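Local coordinates for apoptosis regulator Bcl-2 homolog (Fowlpox virus, PDB 5TZP), which inhibits apoptosis of the infected host cell by sequestering and inactivating proapoptotic Bcl-2 proteins, including BAX and BAK1, at residues Ile23-Ile28 / Tyr113-Ser119; Trp88-Ile92 / Trp140-Tyr146. All blocks are in the same frame, centred on the assembly; numbering follows the deposited sequence.

From the N terminus, helix 14-32 comes first and supplies residues 23-28. The chain then runs through helices 43-68 and 74-81 into helix 88-105, whose first turn, W88-I92, opens contact 2. Residues 113-119 at the start of helix 115-136 pack back on the first helix, and contact 1 closes a loop of 84 intervening residues. After that helix the 3-10 segment at 140-145 returns to W88-I92 and closes contact 2 over 47 residues. The two closures cross rather than nest, and their centres lie about 18 Å apart on opposite sides of the chain's centre. They touch where I23 CG1 packs 3.7 Å from W140 CH2.

Contact 1. Residues Ile23-Ile28 / Tyr113-Ser119; sequences IQNYII and YYDGIIS. With SO4 (sulfate ion), chain O.
From helix 14-32 the side chain of Q24 reaches D115 and S119 on the first turns of helix 115-136. Its CB lies 3.4 Å from S119 OG, and CG, anti to the backbone N (chi1 -167°), comes near both S119 OG and D115 OD2. The extended chain carries CD past the carboxylate and brings NE2 to D115 OD2 in a 2.8 Å, nearly straight hydrogen bond (173°). The carboxylate oxygen lies in the amide plane of Q24, but the amide approaches from above the carboxylate plane. NE2 also makes a short, bent bond to O3 of a sulfate ion, probably from the crystallisation liquor. Beneath this polar arm, I27 CD1 meets I118 CG2 (3.9 Å) and S119 OG; toward the margin, I28 CG2 packs against Y113 OH at 3.7 Å. S119 OG turns back to D115 O, which also accepts from S119 N. On the inner side, I27 touches S102 and I118 touches C98, both of helix 88-105. The first helix thus meets the BH2 motif through buried I27, I118 and S119, and at the partly exposed margin a neutral amide donates to the D115 carboxylate, probably easing its charge without a counter-ion.

Contact 2. Residues Trp88-Ile92 / Trp140-Tyr146; sequences WGRII and WNGIRIY. With SO4 (sulfate ion), chain J.
W88, in the BH1 motif, lays its indole against the 3-10 segment that follows helix 115-136, with the backbone of G142-I143 over one face of the ring: G142 C is 3.3 Å from W88 NE1, with I143 N near CE2. G142 has no side chain, and its backbone lies close on the ring. I143 CB completes that face with a CH-pi contact, 4.0 Å from the centroid of the six-membered ring, and I91 CD1 of the same helix packs on the opposite face. W140 meets the far rim of the indole, CE3 to W88 CZ3 at 3.6 Å, the six-membered rings inclined at 45°. Both buried indole nitrogens find acceptors beyond the two segments, W88 NE1 at Q137 OE1 and W140 NE1 at I18 O. At the other end W88 CB abuts the edge of the Y146 ring, 3.4 Å from CE2, and I92 CD1 comes equally near Y146 CD2. I143 reaches I92 as well: CG1 is roughly anti to the backbone N (chi1 -152°) and the chain runs on extended, bringing CD1 to 3.8 Å from I92 CG1.

The loose side is the partly exposed R144, which takes no part in the packing; its extended chain carries the guanidinium to a sulfate ion, probably from the crystallisation liquor, bound through NH1 to O4 and NH2 to O1 (2.8 Å). NH2 also forms a salt bridge with D42.

On the peptide side, Y146 and I92 pack against the bound BH3 peptide, Y146 meeting an aromatic side chain edge-to-face, and R90 NE forms a salt bridge with an acidic one. The segments are therefore joined by apolar and aromatic packing, which continues directly into the peptide-binding groove characteristic of the Bcl-2 fold.

Contact 1. Residues Ile23-Ile28 / Tyr113-Ser119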
loop_
_atom_site.group_PDB
_atom_site.type_symbol
_atom_site.label_atom_id
_atom_site.label_comp_id
_atom_site.label_asym_id
_atom_site.label_seq_id
_atom_site.Cartn_x
_atom_site.Cartn_y
_atom_site.Cartn_z
ATOM N N ILE A 23 7.030 2.994 -2.658
ATOM C CA ILE A 23 5.874 2.162 -2.971
ATOM C C ILE A 23 6.131 1.314 -4.215
ATOM O O ILE A 23 5.879 0.095 -4.235
ATOM C CB ILE A 23 4.654 3.064 -3.163
ATOM C CG1 ILE A 23 4.272 3.756 -1.853
ATOM C CG2 ILE A 23 3.482 2.218 -3.713
ATOM C CD1 ILE A 23 3.364 4.937 -1.979
ATOM N N GLN A 24 6.595 1.948 -5.287
ATOM C CA GLN A 24 6.770 1.234 -6.555
ATOM C C GLN A 24 7.859 0.178 -6.456
ATOM O O GLN A 24 7.686 -0.947 -6.931
ATOM C CB GLN A 24 7.047 2.213 -7.680
ATOM C CG GLN A 24 6.913 1.563 -9.060
ATOM C CD GLN A 24 6.849 2.500 -10.200
ATOM O OE1 GLN A 24 7.056 3.693 -10.045
ATOM N NE2 GLN A 24 6.669 1.983 -11.384
ATOM N N ASN A 25 8.978 0.466 -5.757
ATOM C CA ASN A 25 9.998 -0.578 -5.566
ATOM C C ASN A 25 9.431 -1.755 -4.782
ATOM O O ASN A 25 9.750 -2.901 -5.124
ATOM C CB ASN A 25 11.261 0.010 -4.962
ATOM C CG ASN A 25 12.132 0.561 -6.030
ATOM O OD1 ASN A 25 12.677 -0.179 -6.813
ATOM N ND2 ASN A 25 12.295 1.872 -6.048
ATOM N N TYR A 26 8.620 -1.533 -3.731
ATOM C CA TYR A 26 8.034 -2.658 -3.000
ATOM C C TYR A 26 7.156 -3.487 -3.936
ATOM O O TYR A 26 7.238 -4.720 -3.965
ATOM C CB TYR A 26 7.285 -2.204 -1.739
ATOM C CG TYR A 26 6.600 -3.385 -1.110
ATOM C CD1 TYR A 26 7.331 -4.413 -0.587
ATOM C CD2 TYR A 26 5.265 -3.543 -1.225
ATOM C CE1 TYR A 26 6.710 -5.595 -0.104
ATOM C CE2 TYR A 26 4.660 -4.719 -0.770
ATOM C CZ TYR A 26 5.390 -5.689 -0.254
ATOM O OH TYR A 26 4.805 -6.880 0.153
ATOM N N ILE A 27 6.296 -2.836 -4.725
ATOM C CA ILE A 27 5.386 -3.584 -5.590
ATOM C C ILE A 27 6.195 -4.365 -6.623
ATOM O O ILE A 27 5.900 -5.537 -6.924
ATOM C CB ILE A 27 4.357 -2.646 -6.221
ATOM C CG1 ILE A 27 3.409 -2.167 -5.123
ATOM C CG2 ILE A 27 3.557 -3.378 -7.297
ATOM C CD1 ILE A 27 2.377 -1.150 -5.546
ATOM N N ILE A 28 7.279 -3.790 -7.152
ATOM C CA ILE A 28 8.173 -4.537 -8.055
ATOM C C ILE A 28 8.763 -5.761 -7.348
ATOM O O ILE A 28 8.791 -6.853 -7.930
ATOM C CB ILE A 28 9.234 -3.580 -8.597
ATOM C CG1 ILE A 28 8.588 -2.573 -9.570
ATOM C CG2 ILE A 28 10.319 -4.418 -9.314
ATOM C CD1 ILE A 28 9.500 -1.440 -9.855
ATOM N N TYR A 113 2.214 -5.708 -14.667
ATOM C CA TYR A 113 1.479 -5.837 -13.406
ATOM C C TYR A 113 1.067 -4.486 -12.875
ATOM O O TYR A 113 0.661 -4.368 -11.704
ATOM C CB TYR A 113 2.244 -6.667 -12.366
ATOM C CG TYR A 113 3.705 -6.392 -12.223
ATOM C CD1 TYR A 113 4.180 -5.371 -11.350
ATOM C CD2 TYR A 113 4.658 -7.125 -12.898
ATOM C CE1 TYR A 113 5.540 -5.079 -11.199
ATOM C CE2 TYR A 113 5.991 -6.785 -12.786
ATOM C CZ TYR A 113 6.408 -5.764 -11.905
ATOM O OH TYR A 113 7.776 -5.501 -11.833
ATOM N N TYR A 114 1.079 -3.462 -13.720
ATOM C CA TYR A 114 0.444 -2.197 -13.398
ATOM C C TYR A 114 1.067 -1.520 -12.197
ATOM O O TYR A 114 0.382 -0.674 -11.547
ATOM C CB TYR A 114 -1.094 -2.369 -13.280
ATOM C CG TYR A 114 -1.680 -2.905 -14.542
ATOM C CD1 TYR A 114 -1.819 -2.064 -15.637
ATOM C CD2 TYR A 114 -2.126 -4.242 -14.653
ATOM C CE1 TYR A 114 -2.328 -2.498 -16.836
ATOM C CE2 TYR A 114 -2.666 -4.634 -15.951
ATOM C CZ TYR A 114 -2.733 -3.731 -16.951
ATOM O OH TYR A 114 -3.201 -4.025 -18.329
ATOM N N ASP A 115 2.347 -1.744 -11.960
ATOM C CA ASP A 115 2.987 -1.058 -10.854
ATOM C C ASP A 115 3.004 0.446 -11.020
ATOM O O ASP A 115 2.956 1.165 -10.010
ATOM C CB ASP A 115 4.398 -1.660 -10.669
ATOM C CG ASP A 115 5.278 -1.500 -11.855
ATOM O OD1 ASP A 115 4.983 -2.068 -12.937
ATOM O OD2 ASP A 115 6.296 -0.798 -11.850
ATOM N N GLY A 116 3.064 0.951 -12.221
ATOM C CA GLY A 116 3.055 2.397 -12.387
ATOM C C GLY A 116 1.761 3.072 -11.984
ATOM O O GLY A 116 1.755 3.928 -11.113
ATOM N N ILE A 117 0.634 2.658 -12.578
ATOM C CA ILE A 117 -0.650 3.281 -12.224
ATOM C C ILE A 117 -0.998 3.030 -10.761
ATOM O O ILE A 117 -1.592 3.882 -10.090
ATOM C CB ILE A 117 -1.830 2.864 -13.154
ATOM C CG1 ILE A 117 -2.024 1.336 -13.309
ATOM C CG2 ILE A 117 -1.782 3.588 -14.513
ATOM C CD1 ILE A 117 -3.336 0.934 -14.125
ATOM N N ILE A 118 -0.683 1.839 -10.264
ATOM C CA ILE A 118 -1.050 1.528 -8.861
ATOM C C ILE A 118 -0.217 2.336 -7.887
ATOM O O ILE A 118 -0.747 2.969 -6.997
ATOM C CB ILE A 118 -0.968 0.020 -8.662
ATOM C CG1 ILE A 118 -2.039 -0.727 -9.421
ATOM C CG2 ILE A 118 -1.064 -0.277 -7.126
ATOM C CD1 ILE A 118 -1.789 -2.232 -9.399
ATOM N N SER A 119 1.067 2.424 -8.107
ATOM C CA SER A 119 1.945 3.186 -7.205
ATOM C C SER A 119 1.641 4.679 -7.251
ATOM O O SER A 119 1.622 5.369 -6.234
ATOM C CB SER A 119 3.421 2.953 -7.455
ATOM O OG SER A 119 3.697 1.574 -7.350
HETATM S S SO4 O . 6.186 3.121 -14.931
HETATM O O1 SO4 O . 5.312 2.227 -15.730
HETATM O O2 SO4 O . 7.214 3.768 -15.807
HETATM O O3 SO4 O . 6.793 2.248 -13.945
HETATM O O4 SO4 O . 5.410 4.186 -14.265
#

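Contact 2. Residues Trp88-Ile92 / Trp140-Tyr146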
loop_
_atom_site.group_PDB
_atom_site.type_symbol
_atom_site.label_atom_id
_atom_site.label_comp_id
_atom_site.label_asym_id
_atom_site.label_seq_id
_atom_site.Cartn_x
_atom_site.Cartn_y
_atom_site.Cartn_z
ATOM N N TRP A 88 -0.405 4.838 9.753
ATOM C CA TRP A 88 0.521 3.929 9.124
ATOM C C TRP A 88 -0.093 2.566 8.889
ATOM O O TRP A 88 0.218 1.922 7.862
ATOM C CB TRP A 88 1.834 3.796 9.916
ATOM C CG TRP A 88 2.692 4.967 9.687
ATOM C CD1 TRP A 88 3.007 5.963 10.631
ATOM C CD2 TRP A 88 3.397 5.317 8.491
ATOM N NE1 TRP A 88 3.806 6.873 10.029
ATOM C CE2 TRP A 88 4.077 6.542 8.723
ATOM C CE3 TRP A 88 3.488 4.733 7.229
ATOM C CZ2 TRP A 88 4.841 7.136 7.756
ATOM C CZ3 TRP A 88 4.250 5.367 6.269
ATOM C CH2 TRP A 88 4.916 6.537 6.549
ATOM N N GLY A 89 -0.978 2.063 9.740
ATOM C CA GLY A 89 -1.631 0.793 9.445
ATOM C C GLY A 89 -2.447 0.837 8.174
ATOM O O GLY A 89 -2.498 -0.148 7.441
ATOM N N ARG A 90 -3.134 1.944 7.950
ATOM C CA ARG A 90 -3.911 2.157 6.738
ATOM C C ARG A 90 -3.002 2.162 5.510
ATOM O O ARG A 90 -3.329 1.582 4.459
ATOM C CB ARG A 90 -4.772 3.401 6.808
ATOM C CG ARG A 90 -5.975 3.186 7.791
ATOM C CD ARG A 90 -6.779 4.407 7.913
ATOM N NE ARG A 90 -7.885 4.223 8.864
ATOM C CZ ARG A 90 -9.094 4.729 8.658
ATOM N NH1 ARG A 90 -9.450 5.339 7.533
ATOM N NH2 ARG A 90 -10.019 4.389 9.563
ATOM N N ILE A 91 -1.896 2.903 5.597
ATOM C CA ILE A 91 -0.914 2.973 4.493
ATOM C C ILE A 91 -0.391 1.591 4.198
ATOM O O ILE A 91 -0.329 1.176 3.033
ATOM C CB ILE A 91 0.210 3.981 4.836
ATOM C CG1 ILE A 91 -0.352 5.385 4.818
ATOM C CG2 ILE A 91 1.363 3.846 3.833
ATOM C CD1 ILE A 91 0.663 6.425 5.419
ATOM N N ILE A 92 0.023 0.863 5.214
ATOM C CA ILE A 92 0.563 -0.485 5.035
ATOM C C ILE A 92 -0.492 -1.370 4.409
ATOM O O ILE A 92 -0.197 -2.144 3.475
ATOM C CB ILE A 92 1.009 -1.080 6.379
ATOM C CG1 ILE A 92 2.301 -0.337 6.806
ATOM C CG2 ILE A 92 1.182 -2.584 6.312
ATOM C CD1 ILE A 92 2.576 -0.450 8.341
ATOM N N TRP A 140 9.073 8.274 5.383
ATOM C CA TRP A 140 8.856 6.874 5.749
ATOM C C TRP A 140 9.400 6.558 7.139
ATOM O O TRP A 140 9.041 5.516 7.670
ATOM C CB TRP A 140 9.429 5.907 4.697
ATOM C CG TRP A 140 8.795 6.079 3.361
ATOM C CD1 TRP A 140 9.290 6.826 2.347
ATOM C CD2 TRP A 140 7.563 5.523 2.978
ATOM N NE1 TRP A 140 8.378 6.730 1.284
ATOM C CE2 TRP A 140 7.321 5.956 1.664
ATOM C CE3 TRP A 140 6.637 4.688 3.603
ATOM C CZ2 TRP A 140 6.170 5.544 0.948
ATOM C CZ3 TRP A 140 5.543 4.255 2.906
ATOM C CH2 TRP A 140 5.281 4.735 1.601
ATOM N N ASN A 141 10.162 7.464 7.765
ATOM C CA ASN A 141 10.693 7.162 9.087
ATOM C C ASN A 141 9.582 6.796 10.047
ATOM O O ASN A 141 9.790 5.980 10.964
ATOM C CB ASN A 141 11.518 8.366 9.591
ATOM C CG ASN A 141 12.350 7.980 10.749
ATOM O OD1 ASN A 141 11.972 8.241 11.930
ATOM N ND2 ASN A 141 13.451 7.389 10.474
ATOM N N GLY A 142 8.400 7.414 9.910
ATOM C CA GLY A 142 7.342 7.153 10.872
ATOM C C GLY A 142 6.832 5.724 10.874
ATOM O O GLY A 142 6.254 5.293 11.882
ATOM N N ILE A 143 7.106 4.970 9.800
ATOM C CA ILE A 143 6.689 3.578 9.732
ATOM C C ILE A 143 7.483 2.713 10.693
ATOM O O ILE A 143 7.101 1.577 10.979
ATOM C CB ILE A 143 6.781 3.039 8.316
ATOM C CG1 ILE A 143 5.755 1.913 8.129
ATOM C CG2 ILE A 143 8.188 2.538 8.002
ATOM C CD1 ILE A 143 5.675 1.443 6.630
ATOM N N ARG A 144 8.642 3.213 11.185
ATOM C CA ARG A 144 9.541 2.381 11.982
ATOM C C ARG A 144 8.939 1.941 13.308
ATOM O O ARG A 144 9.481 1.045 13.964
ATOM C CB ARG A 144 10.893 3.025 12.131
ATOM C CG ARG A 144 11.645 3.160 10.850
ATOM C CD ARG A 144 12.897 3.974 11.077
ATOM N NE ARG A 144 13.651 4.134 9.831
ATOM C CZ ARG A 144 14.892 4.550 9.769
ATOM N NH1 ARG A 144 15.574 4.853 10.880
ATOM N NH2 ARG A 144 15.571 4.676 8.623
ATOM N N ILE A 145 7.827 2.547 13.724
ATOM C CA ILE A 145 7.130 2.056 14.905
ATOM C C ILE A 145 6.620 0.639 14.745
ATOM O O ILE A 145 6.279 0.022 15.759
ATOM C CB ILE A 145 6.032 3.036 15.319
ATOM C CG1 ILE A 145 4.910 3.144 14.302
ATOM C CG2 ILE A 145 6.650 4.406 15.722
ATOM C CD1 ILE A 145 3.701 3.859 14.822
ATOM N N TYR A 146 6.568 0.159 13.505
ATOM C CA TYR A 146 6.194 -1.226 13.249
ATOM C C TYR A 146 7.345 -2.132 12.993
ATOM O O TYR A 146 7.130 -3.299 12.594
ATOM C CB TYR A 146 5.235 -1.290 12.067
ATOM C CG TYR A 146 3.931 -0.547 12.351
ATOM C CD1 TYR A 146 3.292 -0.695 13.626
ATOM C CD2 TYR A 146 3.498 0.375 11.546
ATOM C CE1 TYR A 146 2.104 0.030 13.908
ATOM C CE2 TYR A 146 2.338 1.055 11.818
ATOM C CZ TYR A 146 1.672 0.892 12.927
ATOM O OH TYR A 146 0.536 1.700 13.057
HETATM S S SO4 J . 18.893 6.214 9.425
HETATM O O1 SO4 J . 18.282 5.453 8.365
HETATM O O2 SO4 J . 20.237 5.617 9.743
HETATM O O3 SO4 J . 18.900 7.587 8.883
HETATM O O4 SO4 J . 18.163 6.205 10.704
#